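Local coordinates for protein PspGI restriction endonuclease (Pyrococcus sp. GI-H, PDB 3BM3) that probably cuts DNA site-specifically as a type II restriction endonuclease, captured here bound to its substrate DNA in a complex associated with base flipping, at residues M58-A63 with E105-K110; T51-A56 with Y213-R218; N21-E26 with K68-Q73. The protein carries 2 engineered substitutions. All coordinates share one frame; numbering follows the deposited sequence. Where two conformers were deposited one is given.

Contact 1 (M58-A63 with E105-K110). With nucleotides of chain A.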
loop_
_atom_site.group_PDB
_atom_site.type_symbol
_atom_site.label_atom_id
_atom_site.label_comp_id
_atom_site.label_asym_id
_atom_site.label_seq_id
_atom_site.Cartn_x
_atom_site.Cartn_y
_atom_site.Cartn_z
HETATM N N MSE C 58 -6.891 16.926 -16.357
HETATM C CA MSE C 58 -7.651 18.169 -16.246
HETATM C C MSE C 58 -8.896 17.960 -15.391
HETATM O O MSE C 58 -9.206 18.785 -14.530
HETATM C CB MSE C 58 -8.003 18.716 -17.643
HETATM C CG MSE C 58 -9.478 18.893 -17.904
HETATM SE SE MSE C 58 -9.789 20.201 -19.286
HETATM C CE MSE C 58 -8.979 21.757 -18.420
ATOM N N LEU C 59 -9.599 16.855 -15.636
ATOM C CA LEU C 59 -10.812 16.531 -14.925
ATOM C C LEU C 59 -10.502 16.230 -13.457
ATOM O O LEU C 59 -11.221 16.679 -12.541
ATOM C CB LEU C 59 -11.518 15.327 -15.589
ATOM C CG LEU C 59 -12.885 14.940 -15.020
ATOM C CD1 LEU C 59 -13.811 16.143 -14.838
ATOM C CD2 LEU C 59 -13.538 13.889 -15.920
ATOM N N GLU C 60 -9.440 15.480 -13.252
ATOM C CA GLU C 60 -8.991 15.172 -11.921
ATOM C C GLU C 60 -8.710 16.462 -11.135
ATOM O O GLU C 60 -9.177 16.636 -10.015
ATOM C CB GLU C 60 -7.760 14.285 -12.014
ATOM C CG GLU C 60 -7.414 13.625 -10.756
ATOM C CD GLU C 60 -6.494 14.452 -9.909
ATOM O OE1 GLU C 60 -6.048 15.531 -10.349
ATOM O OE2 GLU C 60 -6.227 13.997 -8.802
ATOM N N GLU C 61 -7.982 17.379 -11.762
ATOM C CA GLU C 61 -7.574 18.620 -11.105
ATOM C C GLU C 61 -8.793 19.473 -10.772
ATOM O O GLU C 61 -8.910 19.995 -9.658
ATOM C CB GLU C 61 -6.583 19.390 -11.986
ATOM C CG GLU C 61 -5.254 18.714 -12.065
ATOM C CD GLU C 61 -4.337 19.251 -13.129
ATOM O OE1 GLU C 61 -4.804 19.890 -14.112
ATOM O OE2 GLU C 61 -3.116 19.024 -12.970
ATOM N N LYS C 62 -9.730 19.584 -11.708
ATOM C CA LYS C 62 -10.929 20.380 -11.499
ATOM C C LYS C 62 -11.797 19.798 -10.404
ATOM O O LYS C 62 -12.273 20.541 -9.531
ATOM C CB LYS C 62 -11.742 20.536 -12.783
ATOM C CG LYS C 62 -12.841 21.555 -12.676
ATOM C CD LYS C 62 -12.251 22.945 -12.299
ATOM C CE LYS C 62 -12.911 24.126 -12.951
ATOM N NZ LYS C 62 -12.020 25.325 -12.798
ATOM N N ALA C 63 -11.963 18.475 -10.411
ATOM C CA ALA C 63 -12.751 17.796 -9.365
ATOM C C ALA C 63 -12.088 18.043 -8.031
ATOM O O ALA C 63 -12.776 18.282 -7.049
ATOM C CB ALA C 63 -12.826 16.316 -9.637
ATOM N N GLU C 105 -10.635 6.558 -10.735
ATOM C CA GLU C 105 -11.356 5.408 -11.213
ATOM C C GLU C 105 -12.607 5.851 -11.942
ATOM O O GLU C 105 -12.924 5.349 -13.016
ATOM C CB GLU C 105 -11.646 4.461 -10.055
ATOM C CG GLU C 105 -10.296 3.919 -9.534
ATOM C CD GLU C 105 -10.313 2.949 -8.354
ATOM O OE1 GLU C 105 -11.182 2.047 -8.316
ATOM O OE2 GLU C 105 -9.363 3.042 -7.522
ATOM N N ILE C 106 -13.301 6.854 -11.405
ATOM C CA ILE C 106 -14.471 7.377 -12.118
ATOM C C ILE C 106 -14.132 7.985 -13.475
ATOM O O ILE C 106 -14.791 7.717 -14.478
ATOM C CB ILE C 106 -15.232 8.391 -11.280
ATOM C CG1 ILE C 106 -15.814 7.673 -10.054
ATOM C CG2 ILE C 106 -16.304 9.067 -12.140
ATOM C CD1 ILE C 106 -16.347 8.584 -8.958
ATOM N N ILE C 107 -13.094 8.802 -13.481
ATOM C CA ILE C 107 -12.600 9.406 -14.694
ATOM C C ILE C 107 -12.274 8.329 -15.723
ATOM O O ILE C 107 -12.669 8.426 -16.879
ATOM C CB ILE C 107 -11.395 10.272 -14.341
ATOM C CG1 ILE C 107 -11.907 11.483 -13.532
ATOM C CG2 ILE C 107 -10.672 10.694 -15.596
ATOM C CD1 ILE C 107 -10.763 12.327 -12.938
ATOM N N PHE C 108 -11.606 7.269 -15.282
ATOM C CA PHE C 108 -11.274 6.161 -16.145
ATOM C C PHE C 108 -12.547 5.594 -16.777
ATOM O O PHE C 108 -12.568 5.341 -17.993
ATOM C CB PHE C 108 -10.509 5.091 -15.368
ATOM C CG PHE C 108 -9.819 4.096 -16.245
ATOM C CD1 PHE C 108 -8.588 4.400 -16.803
ATOM C CD2 PHE C 108 -10.390 2.846 -16.515
ATOM C CE1 PHE C 108 -7.949 3.479 -17.624
ATOM C CE2 PHE C 108 -9.733 1.932 -17.318
ATOM C CZ PHE C 108 -8.517 2.263 -17.852
ATOM N N THR C 109 -13.612 5.413 -15.987
ATOM C CA THR C 109 -14.870 4.886 -16.523
ATOM C C THR C 109 -15.486 5.798 -17.572
ATOM O O THR C 109 -16.091 5.342 -18.517
ATOM C CB THR C 109 -15.918 4.554 -15.429
ATOM O OG1 THR C 109 -16.435 5.751 -14.853
ATOM C CG2 THR C 109 -15.285 3.756 -14.346
ATOM N N LYS C 110 -15.357 7.096 -17.370
ATOM C CA LYS C 110 -15.896 8.050 -18.318
ATOM C C LYS C 110 -15.239 7.863 -19.665
ATOM O O LYS C 110 -15.899 7.966 -20.721
ATOM C CB LYS C 110 -15.663 9.461 -17.792
ATOM C CG LYS C 110 -16.384 9.752 -16.506
ATOM C CD LYS C 110 -17.889 9.425 -16.593
ATOM C CE LYS C 110 -18.645 9.864 -15.358
ATOM N NZ LYS C 110 -20.021 9.230 -15.289
ATOM P P DA A 6 -2.705 10.156 -3.839
ATOM O OP1 DA A 6 -2.392 9.506 -5.143
ATOM O OP2 DA A 6 -1.919 11.347 -3.415
ATOM O "O5'" DA A 6 -4.254 10.511 -3.880
ATOM C "C5'" DA A 6 -4.819 11.365 -2.898
ATOM C "C4'" DA A 6 -4.745 12.789 -3.381
ATOM O "O4'" DA A 6 -5.700 13.027 -4.444
ATOM C "C3'" DA A 6 -5.040 13.832 -2.304
ATOM O "O3'" DA A 6 -3.988 14.788 -2.323
ATOM C "C2'" DA A 6 -6.351 14.455 -2.751
ATOM C "C1'" DA A 6 -6.247 14.316 -4.251
ATOM N N9 DA A 6 -7.509 14.392 -4.988
ATOM C C8 DA A 6 -7.638 14.447 -6.351
ATOM N N7 DA A 6 -8.878 14.531 -6.762
ATOM C C5 DA A 6 -9.619 14.525 -5.591
ATOM C C6 DA A 6 -11.000 14.598 -5.354
ATOM N N6 DA A 6 -11.912 14.688 -6.327
ATOM N N1 DA A 6 -11.419 14.577 -4.071
ATOM C C2 DA A 6 -10.499 14.490 -3.100
ATOM N N3 DA A 6 -9.173 14.415 -3.198
ATOM C C4 DA A 6 -8.790 14.439 -4.487
#

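Contact 2 (T51-A56 with Y213-R218)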
loop_
_atom_site.group_PDB
_atom_site.type_symbol
_atom_site.label_atom_id
_atom_site.label_comp_id
_atom_site.label_asym_id
_atom_site.label_seq_id
_atom_site.Cartn_x
_atom_site.Cartn_y
_atom_site.Cartn_z
ATOM N N THR C 51 -5.836 14.356 -25.462
ATOM C CA THR C 51 -5.605 12.948 -25.187
ATOM C C THR C 51 -6.392 12.523 -23.954
ATOM O O THR C 51 -6.742 13.364 -23.119
ATOM C CB THR C 51 -4.156 12.700 -24.899
ATOM O OG1 THR C 51 -3.759 13.420 -23.719
ATOM C CG2 THR C 51 -3.293 13.100 -26.106
ATOM N N PRO C 52 -6.643 11.204 -23.819
ATOM C CA PRO C 52 -7.240 10.718 -22.592
ATOM C C PRO C 52 -6.491 11.170 -21.349
ATOM O O PRO C 52 -7.122 11.541 -20.354
ATOM C CB PRO C 52 -7.191 9.204 -22.782
ATOM C CG PRO C 52 -7.346 9.018 -24.265
ATOM C CD PRO C 52 -6.488 10.117 -24.811
ATOM N N SER C 53 -5.159 11.128 -21.381
ATOM C CA SER C 53 -4.387 11.461 -20.184
ATOM C C SER C 53 -4.616 12.945 -19.850
ATOM O O SER C 53 -4.800 13.293 -18.695
ATOM C CB SER C 53 -2.910 11.146 -20.369
ATOM O OG SER C 53 -2.174 11.234 -19.152
ATOM N N ARG C 54 -4.606 13.814 -20.858
ATOM C CA ARG C 54 -4.843 15.223 -20.589
ATOM C C ARG C 54 -6.239 15.498 -20.055
ATOM O O ARG C 54 -6.401 16.313 -19.173
ATOM C CB ARG C 54 -4.559 16.067 -21.816
ATOM C CG ARG C 54 -3.108 16.095 -22.115
ATOM C CD ARG C 54 -2.845 16.935 -23.319
ATOM N NE ARG C 54 -1.410 17.161 -23.495
ATOM C CZ ARG C 54 -0.716 16.929 -24.612
ATOM N NH1 ARG C 54 -1.301 16.445 -25.705
ATOM N NH2 ARG C 54 0.588 17.188 -24.641
ATOM N N ILE C 55 -7.247 14.833 -20.599
ATOM C CA ILE C 55 -8.597 15.011 -20.123
ATOM C C ILE C 55 -8.685 14.498 -18.714
ATOM O O ILE C 55 -9.292 15.137 -17.831
ATOM C CB ILE C 55 -9.595 14.263 -20.999
ATOM C CG1 ILE C 55 -9.679 14.954 -22.363
ATOM C CG2 ILE C 55 -10.982 14.259 -20.365
ATOM C CD1 ILE C 55 -10.592 14.262 -23.356
ATOM N N ALA C 56 -8.086 13.341 -18.482
ATOM C CA ALA C 56 -8.104 12.739 -17.142
ATOM C C ALA C 56 -7.454 13.636 -16.116
ATOM O O ALA C 56 -8.019 13.872 -15.048
ATOM C CB ALA C 56 -7.418 11.373 -17.118
ATOM N N TYR C 213 0.927 0.850 -17.711
ATOM C CA TYR C 213 0.525 2.142 -18.254
ATOM C C TYR C 213 0.901 3.260 -17.316
ATOM O O TYR C 213 0.683 3.162 -16.118
ATOM C CB TYR C 213 -0.969 2.203 -18.511
ATOM C CG TYR C 213 -1.339 1.264 -19.633
ATOM C CD1 TYR C 213 -1.424 1.720 -20.936
ATOM C CD2 TYR C 213 -1.552 -0.085 -19.378
ATOM C CE1 TYR C 213 -1.725 0.863 -21.959
ATOM C CE2 TYR C 213 -1.852 -0.958 -20.366
ATOM C CZ TYR C 213 -1.931 -0.482 -21.687
ATOM O OH TYR C 213 -2.240 -1.366 -22.693
ATOM N N VAL C 214 1.471 4.307 -17.867
ATOM C CA VAL C 214 2.050 5.371 -17.075
ATOM C C VAL C 214 1.416 6.685 -17.537
ATOM O O VAL C 214 1.077 6.852 -18.690
ATOM C CB VAL C 214 3.602 5.399 -17.191
ATOM C CG1 VAL C 214 4.237 4.028 -16.888
ATOM C CG2 VAL C 214 4.059 5.866 -18.531
ATOM N N ILE C 215 1.194 7.612 -16.615
ATOM C CA ILE C 215 0.647 8.889 -16.967
ATOM C C ILE C 215 1.510 9.434 -18.116
ATOM O O ILE C 215 2.716 9.304 -18.098
ATOM C CB ILE C 215 0.635 9.842 -15.761
ATOM C CG1 ILE C 215 -0.121 11.123 -16.085
ATOM C CG2 ILE C 215 2.045 10.072 -15.184
ATOM C CD1 ILE C 215 -0.503 11.934 -14.851
ATOM N N ASP C 216 0.881 10.048 -19.109
ATOM C CA ASP C 216 1.586 10.354 -20.348
ATOM C C ASP C 216 2.852 11.134 -20.119
ATOM O O ASP C 216 3.858 10.861 -20.773
ATOM C CB ASP C 216 0.691 11.079 -21.343
ATOM C CG ASP C 216 -0.392 10.198 -21.932
ATOM O OD1 ASP C 216 -0.662 9.102 -21.424
ATOM O OD2 ASP C 216 -0.998 10.654 -22.929
ATOM N N GLY C 217 2.795 12.087 -19.182
ATOM C CA GLY C 217 3.914 12.967 -18.843
ATOM C C GLY C 217 5.162 12.276 -18.354
ATOM O O GLY C 217 6.248 12.844 -18.368
ATOM N N ARG C 218 5.018 11.034 -17.902
ATOM C CA ARG C 218 6.157 10.271 -17.382
ATOM C C ARG C 218 6.720 9.282 -18.386
ATOM O O ARG C 218 7.810 8.789 -18.229
ATOM C CB ARG C 218 5.695 9.569 -16.091
ATOM C CG ARG C 218 6.714 8.683 -15.416
ATOM C CD ARG C 218 8.061 9.320 -15.227
ATOM N NE ARG C 218 8.873 8.421 -14.417
ATOM C CZ ARG C 218 10.196 8.323 -14.475
ATOM N NH1 ARG C 218 10.906 9.080 -15.315
ATOM N NH2 ARG C 218 10.814 7.462 -13.700
HETATM O O HOH W 1 -1.164 13.364 -23.385
#

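Contact 3 (N21-E26 with K68-Q73)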
loop_
_atom_site.group_PDB
_atom_site.type_symbol
_atom_site.label_atom_id
_atom_site.label_comp_id
_atom_site.label_asym_id
_atom_site.label_seq_id
_atom_site.Cartn_x
_atom_site.Cartn_y
_atom_site.Cartn_z
ATOM N N ASN C 21 -18.545 11.114 -7.176
ATOM C CA ASN C 21 -19.272 11.007 -8.448
ATOM C C ASN C 21 -19.952 12.330 -8.788
ATOM O O ASN C 21 -19.882 12.810 -9.928
ATOM C CB ASN C 21 -20.248 9.819 -8.434
ATOM C CG ASN C 21 -21.411 9.984 -7.453
ATOM O OD1 ASN C 21 -21.273 10.499 -6.346
ATOM N ND2 ASN C 21 -22.573 9.521 -7.869
ATOM N N GLU C 22 -20.577 12.954 -7.789
ATOM C CA GLU C 22 -21.248 14.232 -8.003
ATOM C C GLU C 22 -20.270 15.339 -8.346
ATOM O O GLU C 22 -20.532 16.161 -9.232
ATOM C CB GLU C 22 -22.103 14.600 -6.782
ATOM C CG GLU C 22 -23.227 13.598 -6.578
ATOM C CD GLU C 22 -24.138 13.880 -5.406
ATOM O OE1 GLU C 22 -24.080 14.996 -4.826
ATOM O OE2 GLU C 22 -24.933 12.957 -5.080
ATOM N N ILE C 23 -19.130 15.342 -7.664
ATOM C CA ILE C 23 -18.115 16.334 -7.902
ATOM C C ILE C 23 -17.530 16.161 -9.290
ATOM O O ILE C 23 -17.299 17.139 -9.981
ATOM C CB ILE C 23 -17.022 16.276 -6.828
ATOM C CG1 ILE C 23 -17.633 16.654 -5.456
ATOM C CG2 ILE C 23 -15.882 17.186 -7.188
ATOM C CD1 ILE C 23 -16.643 16.621 -4.299
ATOM N N ILE C 24 -17.313 14.913 -9.699
ATOM C CA ILE C 24 -16.787 14.631 -11.032
ATOM C C ILE C 24 -17.786 15.129 -12.084
ATOM O O ILE C 24 -17.405 15.756 -13.103
ATOM C CB ILE C 24 -16.485 13.129 -11.204
ATOM C CG1 ILE C 24 -15.243 12.730 -10.376
ATOM C CG2 ILE C 24 -16.230 12.747 -12.703
ATOM C CD1 ILE C 24 -13.942 13.188 -10.960
ATOM N N GLU C 25 -19.068 14.869 -11.841
ATOM C CA GLU C 25 -20.107 15.359 -12.785
ATOM C C GLU C 25 -20.098 16.875 -12.846
ATOM O O GLU C 25 -20.199 17.450 -13.927
ATOM C CB GLU C 25 -21.494 14.828 -12.446
ATOM C CG GLU C 25 -21.688 13.311 -12.649
ATOM C CD GLU C 25 -21.375 12.820 -14.084
ATOM O OE1 GLU C 25 -21.591 13.578 -15.062
ATOM O OE2 GLU C 25 -20.909 11.664 -14.226
ATOM N N GLU C 26 -19.950 17.525 -11.694
ATOM C CA GLU C 26 -19.859 18.974 -11.645
ATOM C C GLU C 26 -18.675 19.470 -12.471
ATOM O O GLU C 26 -18.798 20.427 -13.257
ATOM C CB GLU C 26 -19.716 19.441 -10.214
ATOM C CG GLU C 26 -19.729 20.916 -10.065
ATOM C CD GLU C 26 -19.983 21.338 -8.630
ATOM O OE1 GLU C 26 -20.156 20.445 -7.733
ATOM O OE2 GLU C 26 -20.006 22.574 -8.430
ATOM N N LYS C 68 -11.998 20.747 -2.842
ATOM C CA LYS C 68 -11.366 21.606 -1.823
ATOM C C LYS C 68 -12.243 22.768 -1.415
ATOM O O LYS C 68 -12.206 23.204 -0.271
ATOM C CB LYS C 68 -10.020 22.097 -2.291
ATOM C CG LYS C 68 -9.004 20.985 -2.302
ATOM C CD LYS C 68 -7.599 21.488 -2.519
ATOM C CE LYS C 68 -7.391 21.987 -3.925
ATOM N NZ LYS C 68 -5.945 22.207 -4.211
ATOM N N GLU C 69 -13.020 23.291 -2.354
ATOM C CA GLU C 69 -13.967 24.342 -2.034
ATOM C C GLU C 69 -15.002 23.837 -1.061
ATOM O O GLU C 69 -15.360 24.525 -0.112
ATOM C CB GLU C 69 -14.665 24.852 -3.293
ATOM C CG GLU C 69 -13.736 25.574 -4.267
ATOM C CD GLU C 69 -14.459 26.011 -5.545
ATOM O OE1 GLU C 69 -15.425 26.792 -5.434
ATOM O OE2 GLU C 69 -14.051 25.593 -6.669
ATOM N N TYR C 70 -15.496 22.636 -1.297
ATOM C CA TYR C 70 -16.443 22.027 -0.365
ATOM C C TYR C 70 -15.786 21.732 0.973
ATOM O O TYR C 70 -16.359 21.985 2.021
ATOM C CB TYR C 70 -17.020 20.753 -0.936
ATOM C CG TYR C 70 -18.002 20.960 -2.065
ATOM C CD1 TYR C 70 -18.848 22.067 -2.105
ATOM C CD2 TYR C 70 -18.109 20.034 -3.099
ATOM C CE1 TYR C 70 -19.746 22.239 -3.144
ATOM C CE2 TYR C 70 -18.998 20.207 -4.128
ATOM C CZ TYR C 70 -19.831 21.292 -4.136
ATOM O OH TYR C 70 -20.748 21.496 -5.147
ATOM N N GLU C 71 -14.569 21.221 0.922
ATOM C CA GLU C 71 -13.822 20.913 2.148
ATOM C C GLU C 71 -13.689 22.178 2.989
ATOM O O GLU C 71 -13.816 22.141 4.200
ATOM C CB GLU C 71 -12.438 20.424 1.780
ATOM C CG GLU C 71 -11.638 19.907 2.945
ATOM C CD GLU C 71 -10.244 19.526 2.553
ATOM O OE1 GLU C 71 -9.435 20.441 2.316
ATOM O OE2 GLU C 71 -9.959 18.323 2.470
ATOM N N LYS C 72 -13.424 23.307 2.330
ATOM C CA LYS C 72 -13.240 24.591 3.017
ATOM C C LYS C 72 -14.536 25.005 3.680
ATOM O O LYS C 72 -14.560 25.439 4.834
ATOM C CB LYS C 72 -12.805 25.648 2.018
ATOM C CG LYS C 72 -12.589 27.006 2.619
ATOM C CD LYS C 72 -11.986 27.936 1.581
ATOM C CE LYS C 72 -11.869 29.334 2.119
ATOM N NZ LYS C 72 -11.049 29.345 3.360
ATOM N N GLN C 73 -15.649 24.846 2.975
ATOM C CA GLN C 73 -16.936 25.141 3.589
ATOM C C GLN C 73 -17.182 24.316 4.836
ATOM O O GLN C 73 -17.633 24.817 5.869
ATOM C CB GLN C 73 -18.067 24.873 2.611
ATOM C CG GLN C 73 -18.112 25.850 1.465
ATOM C CD GLN C 73 -19.295 25.614 0.590
ATOM O OE1 GLN C 73 -20.387 25.303 1.080
ATOM N NE2 GLN C 73 -19.090 25.715 -0.704
#

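Contact 1 (M58-A63 with E105-K110)
I107 of helix 85-115 packs against L59 and E60 of helix 52-80 on the DNA-facing side of this PD-(D/E)XK-type nuclease, with the adenine of DA6 of chain A beside the second helix. The CA atoms of E60 and I107 are 7.3 Å apart, and at this distance the isoleucine reaches the backbone of helix 52-80. Its terminal carbon does this: with CG1 anti to the carbonyl carbon and the chain extended (chi1 -69°, chi2 172°), I107 CD1 reaches 3.4 Å from E60 N and lies 3.7 Å from E60 CB. The L59 and I107 side chains run alongside each other in opposite senses, L59 CD2 resting 3.8 Å from I107 CG1. L59 also leans on A27 and V33, which extend this apolar layer beyond the two helices.

While E60 lends its backbone and CB to the helix interface, its carboxylate leads away from it. The chain bends at chi2 (-89°), and OE2 forms a salt bridge with R161. In the conformer described here, one of two deposited, E60 OE2 is 2.9 Å from C8 of DA6 of chain A, a close approach best treated as doubtful. One turn on, A63 CB lies 3.8 Å from N6 of DA6. E60 therefore has a divided role: its apolar root is packed between helices, and its charge, probably balanced by R161, faces the nucleotide, consistent with a protein surface beside the adenine of DA6.

Contact 2 (T51-A56 with Y213-R218)
D216, at the bend after strand 211-214, is joined to S53 and T51 at the start of helix 52-80 mainly by hydrogen bonds. The direct one runs from D216 N to S53 OG, long at 3.3 Å but nearly straight, with an angle of 167° at the hydrogen. S53 OG stands anti to its own nitrogen (chi1 -170°), which carries it outward from the helix to meet the amide. The CA atoms of S53 and D216 are 6.1 Å apart; the exact fit of the two side chains is doubtful, because their closest carbons are modelled too near each other.

A water supplies the second, indirect link. It lies 2.6 Å from T51 OG1 and donates to D216 OD2 at 2.8 Å, spanning two oxygens that are themselves 4.0 Å apart. T51 is also the N-cap residue of the helix: its OG1 accepts from R54 N at 3.0 Å, a bond made possible by the position of OG1 between the backbone nitrogen and the carbonyl carbon (chi1 62°).

Van der Waals contact is slight: I215 CG1 lies 3.7 Å from S53 OG. Beyond the two segments, S247 OG completes the arrangement, since it hydrogen-bonds both D216 OD2 and S53 N and so joins the pair a third way.

Placed beside the N-terminal turn of helix 52-80, the carboxylate of D216 would probably be stabilised as an anion by the helix dipole. Its OD2 is held by water and serine together, which should restrict rotation of the group and probably helps hold the C-terminal end of strand 211-214 against the helix start.

Contact 3 (N21-E26 with K68-Q73)
Helices 20-31 and 52-80 stand well apart here, with 9.6 Å between the CA atoms of I23 and Y70, so that long side chains have to span the gap. Y70 does most of this. Its CG is anti to the carbonyl carbon (chi1 -72°), and the ring projects toward helix 20-31 and meets it with its edge.

I23 CD1 lies at that edge in the plane of the ring, 3.9 Å from Y70 CD2, while I23 CG1 is 4.0 Å from Y70 CE2. The isoleucine thus runs along the rim of the ring in the opposite sense to it, rather than over a face. At the far end, Y70 OH donates to E26 OE1 at 2.9 Å. The acceptor is the syn lone pair, on the side of the other carboxylate oxygen, and the carboxylate and ring planes are 55° apart. E26 reaches the hydroxyl because CG is anti to the backbone nitrogen (chi1 -175°) and the chain continues extended.

V2 and L5 of the N-terminal segment also touch Y70, and I66 on helix 52-80 packs against both I23 and E26.

E26 OE2 lies close to E30 OE1, a like-charged neighbour that may raise the affinity of E26 for a proton. The bond from Y70 OH should act the other way, favouring the anion of E26. It ties a buried ring to a partly exposed carboxylate and probably restrains the position of the ring's hydroxyl end between the helices.

Helix 52-80 contributes a segment to each contact: its first turn to contact 2, the following turns to contact 1, and a later stretch to contact 3. Contact 1 touches both others and lies between them, its centre 11 Å from contact 2 and 12 Å from contact 3, whereas the centres of contacts 2 and 3 are 23 Å apart. I107 CG2 packs 3.6 Å from A56 CA, and I107 CG1 is 3.7 Å from I24 CD1. A salt bridge of 2.8 Å between K110 NZ and E25 OE2 reinforces the link with contact 3. Contact 1 adjoins adenine DA6 of chain A; the nearest atoms of contacts 3 and 2 are about 5 and 8 Å from the nucleic acid.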